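Local atomic coordinates of cellulosomal scaffoldin (Acetivibrio cellulolyticus, PDB entry 3ZUC), a protein that binds crystalline cellulose through this family 3b carbohydrate-binding module, one part of a larger cellulosomal scaffoldin that probably also has cellulase activity. Residues G14-P24 with R109-Q120. Numbering follows the deposited sequence. Where two conformers were deposited one is given.
With CA (calcium ion), chain B.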
loop_
_atom_site.group_PDB
_atom_site.type_symbol
_atom_site.label_atom_id
_atom_site.label_comp_id
_atom_site.label_asym_id
_atom_site.label_seq_id
_atom_site.Cartn_x
_atom_site.Cartn_y
_atom_site.Cartn_z
ATOM N N GLY A 14 2.641 -0.408 -13.062
ATOM C CA GLY A 14 2.802 -1.439 -14.080
ATOM C C GLY A 14 1.621 -2.384 -13.988
ATOM O O GLY A 14 1.284 -2.858 -12.900
ATOM N N THR A 15 0.987 -2.648 -15.121
ATOM C CA THR A 15 -0.261 -3.387 -15.131
ATOM C C THR A 15 -0.236 -4.666 -15.980
ATOM O O THR A 15 -1.286 -5.182 -16.350
ATOM C CB THR A 15 -1.431 -2.503 -15.555
ATOM O OG1 THR A 15 -1.121 -1.932 -16.823
ATOM C CG2 THR A 15 -1.712 -1.419 -14.527
ATOM N N GLN A 16 0.973 -5.198 -16.233
ATOM C CA GLN A 16 1.184 -6.491 -16.925
ATOM C C GLN A 16 0.553 -7.637 -16.079
ATOM O O GLN A 16 0.889 -7.765 -14.905
ATOM C CB GLN A 16 2.726 -6.736 -17.151
ATOM C CG GLN A 16 3.106 -7.877 -18.156
ATOM C CD GLN A 16 4.618 -8.143 -18.391
ATOM O OE1 GLN A 16 5.456 -7.947 -17.522
ATOM N NE2 GLN A 16 4.946 -8.652 -19.599
ATOM N N ALA A 17 -0.336 -8.480 -16.626
ATOM C CA ALA A 17 -0.861 -9.587 -15.813
ATOM C C ALA A 17 0.268 -10.493 -15.344
ATOM O O ALA A 17 0.381 -10.799 -14.155
ATOM C CB ALA A 17 -1.922 -10.368 -16.559
ATOM N N GLN A 18 1.101 -10.950 -16.261
ATOM C CA GLN A 18 2.245 -11.766 -15.895
ATOM C C GLN A 18 3.388 -10.804 -15.675
ATOM O O GLN A 18 3.865 -10.208 -16.623
ATOM C CB GLN A 18 2.577 -12.782 -16.985
ATOM C CG GLN A 18 1.468 -13.787 -17.201
ATOM C CD GLN A 18 1.257 -14.736 -16.028
ATOM O OE1 GLN A 18 2.219 -15.228 -15.431
ATOM N NE2 GLN A 18 -0.008 -15.014 -15.709
ATOM N N SER A 19 3.783 -10.603 -14.428
ATOM C CA SER A 19 4.728 -9.551 -14.087
ATOM C C SER A 19 5.694 -10.043 -13.029
ATOM O O SER A 19 5.273 -10.674 -12.065
ATOM C CB SER A 19 3.954 -8.346 -13.577
ATOM O OG SER A 19 4.812 -7.231 -13.419
ATOM N N ASN A 20 6.977 -9.719 -13.165
ATOM C CA ASN A 20 7.951 -10.088 -12.155
ATOM C C ASN A 20 8.005 -9.105 -10.995
ATOM O O ASN A 20 8.776 -9.293 -10.074
ATOM C CB ASN A 20 9.335 -10.301 -12.768
ATOM C CG ASN A 20 9.925 -9.032 -13.339
ATOM O OD1 ASN A 20 9.479 -7.922 -13.039
ATOM N ND2 ASN A 20 10.959 -9.186 -14.132
ATOM N N SER A 21 7.183 -8.061 -11.019
ATOM C CA SER A 21 7.114 -7.091 -9.943
ATOM C C SER A 21 5.700 -6.554 -9.849
ATOM O O SER A 21 4.935 -6.561 -10.819
ATOM C CB SER A 21 8.062 -5.917 -10.206
ATOM O OG SER A 21 9.423 -6.321 -10.264
ATOM N N ILE A 22 5.382 -6.043 -8.669
ATOM C CA ILE A 22 4.147 -5.332 -8.424
ATOM C C ILE A 22 4.553 -3.912 -8.004
ATOM O O ILE A 22 5.536 -3.709 -7.289
ATOM C CB ILE A 22 3.268 -6.084 -7.400
ATOM C CG1 ILE A 22 2.856 -7.433 -8.022
ATOM C CG2 ILE A 22 2.040 -5.272 -7.037
ATOM C CD1 ILE A 22 2.119 -8.379 -7.101
ATOM N N TYR A 23 3.792 -2.929 -8.487
ATOM C CA TYR A 23 4.197 -1.511 -8.467
ATOM C C TYR A 23 3.140 -0.618 -7.799
ATOM O O TYR A 23 2.525 0.238 -8.438
ATOM C CB TYR A 23 4.398 -1.016 -9.905
ATOM C CG TYR A 23 5.438 -1.722 -10.745
ATOM C CD1 TYR A 23 5.165 -2.913 -11.411
ATOM C CD2 TYR A 23 6.679 -1.147 -10.961
ATOM C CE1 TYR A 23 6.115 -3.514 -12.240
ATOM C CE2 TYR A 23 7.618 -1.737 -11.760
ATOM C CZ TYR A 23 7.339 -2.922 -12.411
ATOM O OH TYR A 23 8.301 -3.458 -13.221
ATOM N N PRO A 24 2.926 -0.770 -6.489
ATOM C CA PRO A 24 1.904 0.030 -5.834
ATOM C C PRO A 24 2.288 1.496 -5.708
ATOM O O PRO A 24 3.408 1.810 -5.314
ATOM C CB PRO A 24 1.817 -0.622 -4.443
ATOM C CG PRO A 24 3.188 -1.184 -4.223
ATOM C CD PRO A 24 3.594 -1.691 -5.561
ATOM N N ARG A 109 7.969 -0.756 -5.236
ATOM C CA ARG A 109 7.872 -2.012 -5.989
ATOM C C ARG A 109 8.057 -3.142 -4.987
ATOM O O ARG A 109 8.655 -2.963 -3.927
ATOM C CB ARG A 109 8.968 -2.157 -7.110
ATOM C CG ARG A 109 8.973 -1.045 -8.158
ATOM C CD ARG A 109 10.313 -1.029 -8.893
ATOM N NE ARG A 109 11.361 -0.630 -7.971
ATOM C CZ ARG A 109 12.351 -1.382 -7.510
ATOM N NH1 ARG A 109 12.558 -2.632 -7.939
ATOM N NH2 ARG A 109 13.142 -0.849 -6.589
ATOM N N PHE A 110 7.601 -4.336 -5.359
ATOM C CA PHE A 110 8.035 -5.551 -4.698
ATOM C C PHE A 110 8.179 -6.686 -5.686
ATOM O O PHE A 110 7.579 -6.697 -6.762
ATOM C CB PHE A 110 7.175 -5.910 -3.485
ATOM C CG PHE A 110 5.709 -6.246 -3.724
ATOM C CD1 PHE A 110 4.730 -5.263 -3.649
ATOM C CD2 PHE A 110 5.312 -7.568 -3.892
ATOM C CE1 PHE A 110 3.389 -5.590 -3.731
ATOM C CE2 PHE A 110 3.958 -7.893 -3.977
ATOM C CZ PHE A 110 3.008 -6.909 -3.886
ATOM N N ALA A 111 9.035 -7.636 -5.307
ATOM C CA ALA A 111 9.402 -8.760 -6.153
ATOM C C ALA A 111 9.826 -9.932 -5.282
ATOM O O ALA A 111 10.141 -9.782 -4.102
ATOM C CB ALA A 111 10.535 -8.387 -7.104
ATOM N N LYS A 112 9.888 -11.099 -5.911
ATOM C CA LYS A 112 10.355 -12.328 -5.285
ATOM C C LYS A 112 11.875 -12.436 -5.385
ATOM O O LYS A 112 12.504 -11.895 -6.295
ATOM C CB LYS A 112 9.722 -13.526 -5.995
ATOM C CG LYS A 112 8.213 -13.510 -5.922
ATOM C CD LYS A 112 7.599 -14.688 -6.673
ATOM C CE LYS A 112 6.110 -14.521 -6.748
ATOM N NZ LYS A 112 5.433 -15.686 -7.380
ATOM N N SER A 113 12.460 -13.198 -4.468
ATOM C CA SER A 113 13.918 -13.305 -4.391
ATOM C C SER A 113 14.547 -13.873 -5.649
ATOM O O SER A 113 15.703 -13.558 -5.941
ATOM C CB SER A 113 14.298 -14.157 -3.198
ATOM O OG SER A 113 13.725 -15.441 -3.359
ATOM N N ASP A 114 13.816 -14.736 -6.353
ATOM C CA ASP A 114 14.269 -15.368 -7.577
ATOM C C ASP A 114 13.692 -14.697 -8.823
ATOM O O ASP A 114 13.929 -15.195 -9.935
ATOM C CB ASP A 114 13.973 -16.873 -7.557
ATOM C CG ASP A 114 12.499 -17.210 -7.418
ATOM O OD1 ASP A 114 11.652 -16.286 -7.469
ATOM O OD2 ASP A 114 12.214 -18.425 -7.258
ATOM N N TRP A 115 12.992 -13.571 -8.651
ATOM C CA TRP A 115 12.466 -12.782 -9.762
ATOM C C TRP A 115 11.481 -13.547 -10.628
ATOM O O TRP A 115 11.221 -13.173 -11.762
ATOM C CB TRP A 115 13.612 -12.080 -10.542
ATOM C CG TRP A 115 14.185 -11.004 -9.678
ATOM C CD1 TRP A 115 15.166 -11.120 -8.737
ATOM C CD2 TRP A 115 13.726 -9.664 -9.606
ATOM N NE1 TRP A 115 15.358 -9.909 -8.091
ATOM C CE2 TRP A 115 14.467 -9.004 -8.606
ATOM C CE3 TRP A 115 12.746 -8.955 -10.294
ATOM C CZ2 TRP A 115 14.283 -7.660 -8.313
ATOM C CZ3 TRP A 115 12.563 -7.622 -9.990
ATOM C CH2 TRP A 115 13.323 -7.001 -9.011
ATOM N N THR A 116 10.856 -14.567 -10.057
ATOM C CA THR A 116 9.811 -15.291 -10.762
ATOM C C THR A 116 8.483 -14.511 -10.762
ATOM O O THR A 116 8.272 -13.554 -10.011
ATOM C CB THR A 116 9.647 -16.716 -10.193
ATOM O OG1 THR A 116 9.354 -16.650 -8.791
ATOM C CG2 THR A 116 10.912 -17.557 -10.466
ATOM N N ASN A 117 7.573 -14.905 -11.637
ATOM C CA ASN A 117 6.407 -14.095 -11.925
ATOM C C ASN A 117 5.276 -14.200 -10.918
ATOM O O ASN A 117 5.048 -15.238 -10.284
ATOM C CB ASN A 117 5.855 -14.422 -13.305
ATOM C CG ASN A 117 6.754 -13.937 -14.427
ATOM O OD1 ASN A 117 7.504 -12.978 -14.280
ATOM N ND2 ASN A 117 6.687 -14.619 -15.552
ATOM N N TYR A 118 4.542 -13.101 -10.837
ATOM C CA TYR A 118 3.210 -12.985 -10.295
ATOM C C TYR A 118 2.172 -13.023 -11.429
ATOM O O TYR A 118 2.493 -12.683 -12.563
ATOM C CB TYR A 118 3.042 -11.631 -9.612
ATOM C CG TYR A 118 3.935 -11.372 -8.428
ATOM C CD1 TYR A 118 3.598 -11.833 -7.169
ATOM C CD2 TYR A 118 5.094 -10.632 -8.552
ATOM C CE1 TYR A 118 4.389 -11.555 -6.062
ATOM C CE2 TYR A 118 5.887 -10.356 -7.467
ATOM C CZ TYR A 118 5.531 -10.799 -6.210
ATOM O OH TYR A 118 6.359 -10.514 -5.153
ATOM N N ASN A 119 0.927 -13.388 -11.093
ATOM C CA ASN A 119 -0.251 -13.084 -11.915
ATOM C C ASN A 119 -1.016 -11.973 -11.230
ATOM O O ASN A 119 -1.681 -12.201 -10.214
ATOM C CB ASN A 119 -1.165 -14.307 -12.088
ATOM C CG ASN A 119 -2.468 -13.948 -12.750
ATOM O OD1 ASN A 119 -2.528 -12.988 -13.529
ATOM N ND2 ASN A 119 -3.520 -14.694 -12.448
ATOM N N GLN A 120 -0.916 -10.749 -11.732
ATOM C CA GLN A 120 -1.580 -9.626 -11.079
ATOM C C GLN A 120 -3.096 -9.688 -11.207
ATOM O O GLN A 120 -3.818 -9.096 -10.396
ATOM C CB GLN A 120 -1.087 -8.286 -11.621
ATOM C CG GLN A 120 0.402 -8.092 -11.500
ATOM C CD GLN A 120 0.762 -6.627 -11.474
ATOM O OE1 GLN A 120 0.619 -5.986 -10.429
ATOM N NE2 GLN A 120 1.186 -6.080 -12.610
HETATM CA CA CA B . -1.835 -13.131 -8.077
HETATM O O HOH W 1 1.577 -3.460 -10.236
HETATM O O HOH W 2 4.350 -16.315 -15.804
HETATM O O HOH W 3 9.589 -11.497 -8.715
HETATM O O HOH W 4 11.974 -11.981 -13.982
HETATM O O HOH W 5 11.140 -4.203 -9.798
HETATM O O HOH W 6 0.101 -11.601 -7.990
#
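Ile-22 is wedged between two aromatic rings of 109-120, a compact case of one branched side chain serving two faces. Its CD1 stands over the centre of the Tyr-118 ring, 3.8 Å from the centroid, while CB lies over a face of Phe-110, nearer the rim, and CG2 comes within 3.6 Å of Phe-110 CE1. With CG1 anti to its own carbonyl carbon (chi1 -64°), the longer branch is carried across to the tyrosine. Lys-112 CE covers the opposite face of Tyr-118, so the ring is packed from both sides. The backbone fixes this wedge through a pair of hydrogen bonds between Ile-22 and Phe-110, an antiparallel bridge.

Beside the wedge, Gln-120 fills the bend of 14-17. Both hydrogens of its amide are used: NE2 donates to Gln-16 O at 2.9 Å and to Gly-14 O at 3.2 Å, the latter acceptor being approached from above its carbonyl plane. OE1 accepts a hydrogen bond from a water that also donates to Gly-14 O and accepts from Tyr-23 N, which leaves the buried amide little freedom to rotate. Further out, Ser-19 pairs with Tyr-118 through two backbone bonds, and Ser-19 OG donates to Ser-21 O at 2.7 Å. At the solvent edge Asn-20 CG lies 4.2 Å from Trp-115 CE3, the amide and ring planes nearly perpendicular (84°), and a water accepts from Asn-20 ND2 and donates to Trp-115 O.

Asn-119 O binds calcium at 2.3 Å, joining Thr-48, Asp-50, Asp-122, Asp-123 and a water in the site. The two-stranded sheet 18-19/118-119 lies at one end of the beta-sandwich, where strands 24-30 and 102-112 run side by side and strand 42-47 packs against Ile-22, Phe-110 and Tyr-118.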